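Local coordinates for protein beta-lactamase (Klebsiella pneumoniae, PDB 6M5Q) that probably hydrolyses beta-lactam antibiotics to substituted beta-amino acids, as a serine enzyme of the class C family that confers antibiotic resistance, at residues Y284-P289 / N316-K321. The protein carries 1 engineered substitution. Numbering follows the deposited sequence.
Sequences YPVSLP and NVWINK. With IM2 ((5R)-5-[(1S,2R)-1-formyl-2-hydroxypropyl]-3-[(2-{[(E)-iminomethyl]amino}ethyl)sulfanyl]-4,5-dihydro-1H-pyrrole-2-carbox ylic acid), chain B.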
loop_
_atom_site.group_PDB
_atom_site.type_symbol
_atom_site.label_atom_id
_atom_site.label_comp_id
_atom_site.label_asym_id
_atom_site.label_seq_id
_atom_site.Cartn_x
_atom_site.Cartn_y
_atom_site.Cartn_z
ATOM N N TYR A 284 18.069 -2.690 -7.375
ATOM C CA TYR A 284 17.756 -3.333 -8.631
ATOM C C TYR A 284 19.011 -3.351 -9.497
ATOM O O TYR A 284 19.729 -2.350 -9.543
ATOM C CB TYR A 284 16.654 -2.548 -9.353
ATOM C CG TYR A 284 16.301 -3.137 -10.686
ATOM C CD1 TYR A 284 15.310 -4.090 -10.794
ATOM C CD2 TYR A 284 16.992 -2.764 -11.835
ATOM C CE1 TYR A 284 14.996 -4.658 -12.019
ATOM C CE2 TYR A 284 16.690 -3.329 -13.057
ATOM C CZ TYR A 284 15.699 -4.273 -13.137
ATOM O OH TYR A 284 15.409 -4.817 -14.367
ATOM N N PRO A 285 19.310 -4.467 -10.192
ATOM C CA PRO A 285 18.547 -5.714 -10.313
ATOM C C PRO A 285 18.427 -6.489 -9.006
ATOM O O PRO A 285 19.326 -6.453 -8.171
ATOM C CB PRO A 285 19.364 -6.530 -11.326
ATOM C CG PRO A 285 20.743 -5.971 -11.240
ATOM C CD PRO A 285 20.553 -4.518 -10.985
ATOM N N VAL A 286 17.290 -7.152 -8.838
ATOM C CA VAL A 286 17.020 -7.978 -7.669
ATOM C C VAL A 286 17.138 -9.429 -8.105
ATOM O O VAL A 286 16.727 -9.785 -9.209
ATOM C CB VAL A 286 15.608 -7.718 -7.099
ATOM C CG1 VAL A 286 15.541 -6.397 -6.417
ATOM C CG2 VAL A 286 14.550 -7.802 -8.187
ATOM N N SER A 287 17.704 -10.261 -7.253
ATOM C CA SER A 287 17.563 -11.685 -7.474
ATOM C C SER A 287 16.332 -12.155 -6.717
ATOM O O SER A 287 15.982 -11.604 -5.670
ATOM C CB SER A 287 18.805 -12.437 -7.002
ATOM O OG SER A 287 18.634 -12.881 -5.673
ATOM N N LEU A 288 15.654 -13.148 -7.280
ATOM C CA LEU A 288 14.485 -13.706 -6.606
ATOM C C LEU A 288 14.774 -14.156 -5.175
ATOM O O LEU A 288 13.975 -13.823 -4.284
ATOM C CB LEU A 288 13.858 -14.803 -7.478
ATOM C CG LEU A 288 12.474 -15.294 -7.064
ATOM C CD1 LEU A 288 11.568 -14.136 -6.677
ATOM C CD2 LEU A 288 11.874 -16.111 -8.195
ATOM N N PRO A 289 15.874 -14.871 -4.878
ATOM C CA PRO A 289 16.157 -15.229 -3.472
ATOM C C PRO A 289 16.117 -14.071 -2.484
ATOM O O PRO A 289 15.458 -14.179 -1.443
ATOM C CB PRO A 289 17.542 -15.886 -3.559
ATOM C CG PRO A 289 17.561 -16.499 -4.900
ATOM C CD PRO A 289 16.790 -15.562 -5.806
ATOM N N ASN A 316 17.275 3.283 -9.379
ATOM C CA ASN A 316 17.784 1.925 -9.552
ATOM C C ASN A 316 17.393 1.027 -8.383
ATOM O O ASN A 316 18.233 0.406 -7.724
ATOM C CB ASN A 316 19.301 1.942 -9.725
ATOM C CG ASN A 316 19.719 2.560 -11.033
ATOM O OD1 ASN A 316 19.015 2.446 -12.037
ATOM N ND2 ASN A 316 20.852 3.237 -11.025
ATOM N N VAL A 317 16.085 0.920 -8.160
ATOM C CA VAL A 317 15.561 0.144 -7.042
ATOM C C VAL A 317 14.268 -0.522 -7.458
ATOM O O VAL A 317 13.575 -0.064 -8.368
ATOM C CB VAL A 317 15.299 1.005 -5.780
ATOM C CG1 VAL A 317 16.624 1.434 -5.118
ATOM C CG2 VAL A 317 14.438 2.200 -6.105
ATOM N N TRP A 318 13.953 -1.606 -6.746
ATOM C CA TRP A 318 12.678 -2.307 -6.822
ATOM C C TRP A 318 11.871 -1.839 -5.614
ATOM O O TRP A 318 12.241 -2.113 -4.477
ATOM C CB TRP A 318 12.954 -3.800 -6.724
ATOM C CG TRP A 318 11.768 -4.705 -6.587
ATOM C CD1 TRP A 318 11.059 -4.975 -5.441
ATOM C CD2 TRP A 318 11.219 -5.552 -7.607
ATOM N NE1 TRP A 318 10.079 -5.903 -5.702
ATOM C CE2 TRP A 318 10.157 -6.282 -7.019
ATOM C CE3 TRP A 318 11.522 -5.764 -8.957
ATOM C CZ2 TRP A 318 9.396 -7.196 -7.743
ATOM C CZ3 TRP A 318 10.755 -6.666 -9.673
ATOM C CH2 TRP A 318 9.706 -7.374 -9.062
ATOM N N ILE A 319 10.792 -1.088 -5.853
ATOM C CA ILE A 319 9.944 -0.553 -4.783
ATOM C C ILE A 319 8.675 -1.381 -4.749
ATOM O O ILE A 319 8.087 -1.648 -5.799
ATOM C CB ILE A 319 9.627 0.932 -5.019
ATOM C CG1 ILE A 319 10.931 1.728 -5.131
ATOM C CG2 ILE A 319 8.773 1.460 -3.871
ATOM C CD1 ILE A 319 10.728 3.199 -5.448
ATOM N N ASN A 320 8.232 -1.800 -3.561
ATOM C CA ASN A 320 7.093 -2.717 -3.544
ATOM C C ASN A 320 6.330 -2.625 -2.230
ATOM O O ASN A 320 6.798 -2.063 -1.232
ATOM C CB ASN A 320 7.500 -4.174 -3.916
ATOM C CG ASN A 320 8.332 -4.894 -2.840
ATOM O OD1 ASN A 320 8.822 -4.294 -1.842
ATOM N ND2 ASN A 320 8.512 -6.172 -3.040
ATOM N N LYS A 321 5.127 -3.189 -2.265
ATOM C CA LYS A 321 4.297 -3.288 -1.071
ATOM C C LYS A 321 3.301 -4.418 -1.278
ATOM O O LYS A 321 2.665 -4.498 -2.328
ATOM C CB LYS A 321 3.550 -1.972 -0.839
ATOM C CG LYS A 321 2.731 -1.938 0.455
ATOM C CD LYS A 321 3.634 -1.664 1.610
ATOM C CE LYS A 321 2.937 -1.992 2.920
ATOM N NZ LYS A 321 3.002 -3.431 3.204
HETATM C C7 IM2 B . -1.570 -5.635 5.743
HETATM C C2 IM2 B . 1.208 -6.912 6.954
HETATM C C6 IM2 B . -1.993 -6.264 7.115
HETATM C C5 IM2 B . -0.862 -6.430 7.989
HETATM C C3 IM2 B . 1.097 -5.450 7.273
HETATM O O7 IM2 B . -1.687 -6.276 4.743
HETATM C C61 IM2 B . -3.015 -5.311 7.808
HETATM O O62 IM2 B . -3.452 -5.941 8.978
HETATM C C62 IM2 B . -4.181 -5.033 6.882
HETATM N N4 IM2 B . 0.030 -5.150 7.983
HETATM C C31 IM2 B . 1.944 -4.390 6.615
HETATM O O31 IM2 B . 2.365 -4.626 5.461
HETATM O O32 IM2 B . 2.210 -3.332 7.244
HETATM S S21 IM2 B . 2.844 -7.590 7.341
HETATM C C22 IM2 B . 4.231 -6.909 6.342
HETATM C C23 IM2 B . 4.192 -7.033 4.802
HETATM N N24 IM2 B . 5.532 -6.861 4.208
HETATM C C25 IM2 B . 5.963 -6.106 3.010
HETATM N N26 IM2 B . 5.304 -5.400 2.171
HETATM C C1 IM2 B . 0.127 -7.560 7.526
#
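Y284 N donates to N316 O, the one backbone hydrogen bond between 284-289 and 316-321; at 3.1 Å and 164° on the hydrogen it is nearly straight, although the donor stands 45° out of the carbonyl plane. W318 with L282 and N320 with E280 carry the antiparallel pairing onward, which places this bond at the end of the ladder between strands 280-283 and 317-325. Beyond it the chain turns off through the cis peptide before P285 toward helix 288-293.

The other contacts between the two segments are van der Waals. Y284 CB lies 3.7 Å from V317 C, while the ring, with CG anti to the backbone N (chi1 178°), leads away to V335 of strand 328-335. V286 sets both methyls against W318, the side chains crossing at about a right angle: CG1 is 3.7 Å from W318 CB, and CG2 is 3.7 Å from W318 CE3, approaching the indole obliquely near the rim of its six-membered ring. Y360 and L363 of helix 352-365 touch V286 and W318, respectively.

Farther along 317-325, K321 NZ donates to carboxylate oxygen O31 of IM2 at 2.6 Å. This lysine opens the KTG motif characteristic of class C beta-lactamases, on the sheet strand that lines the active site.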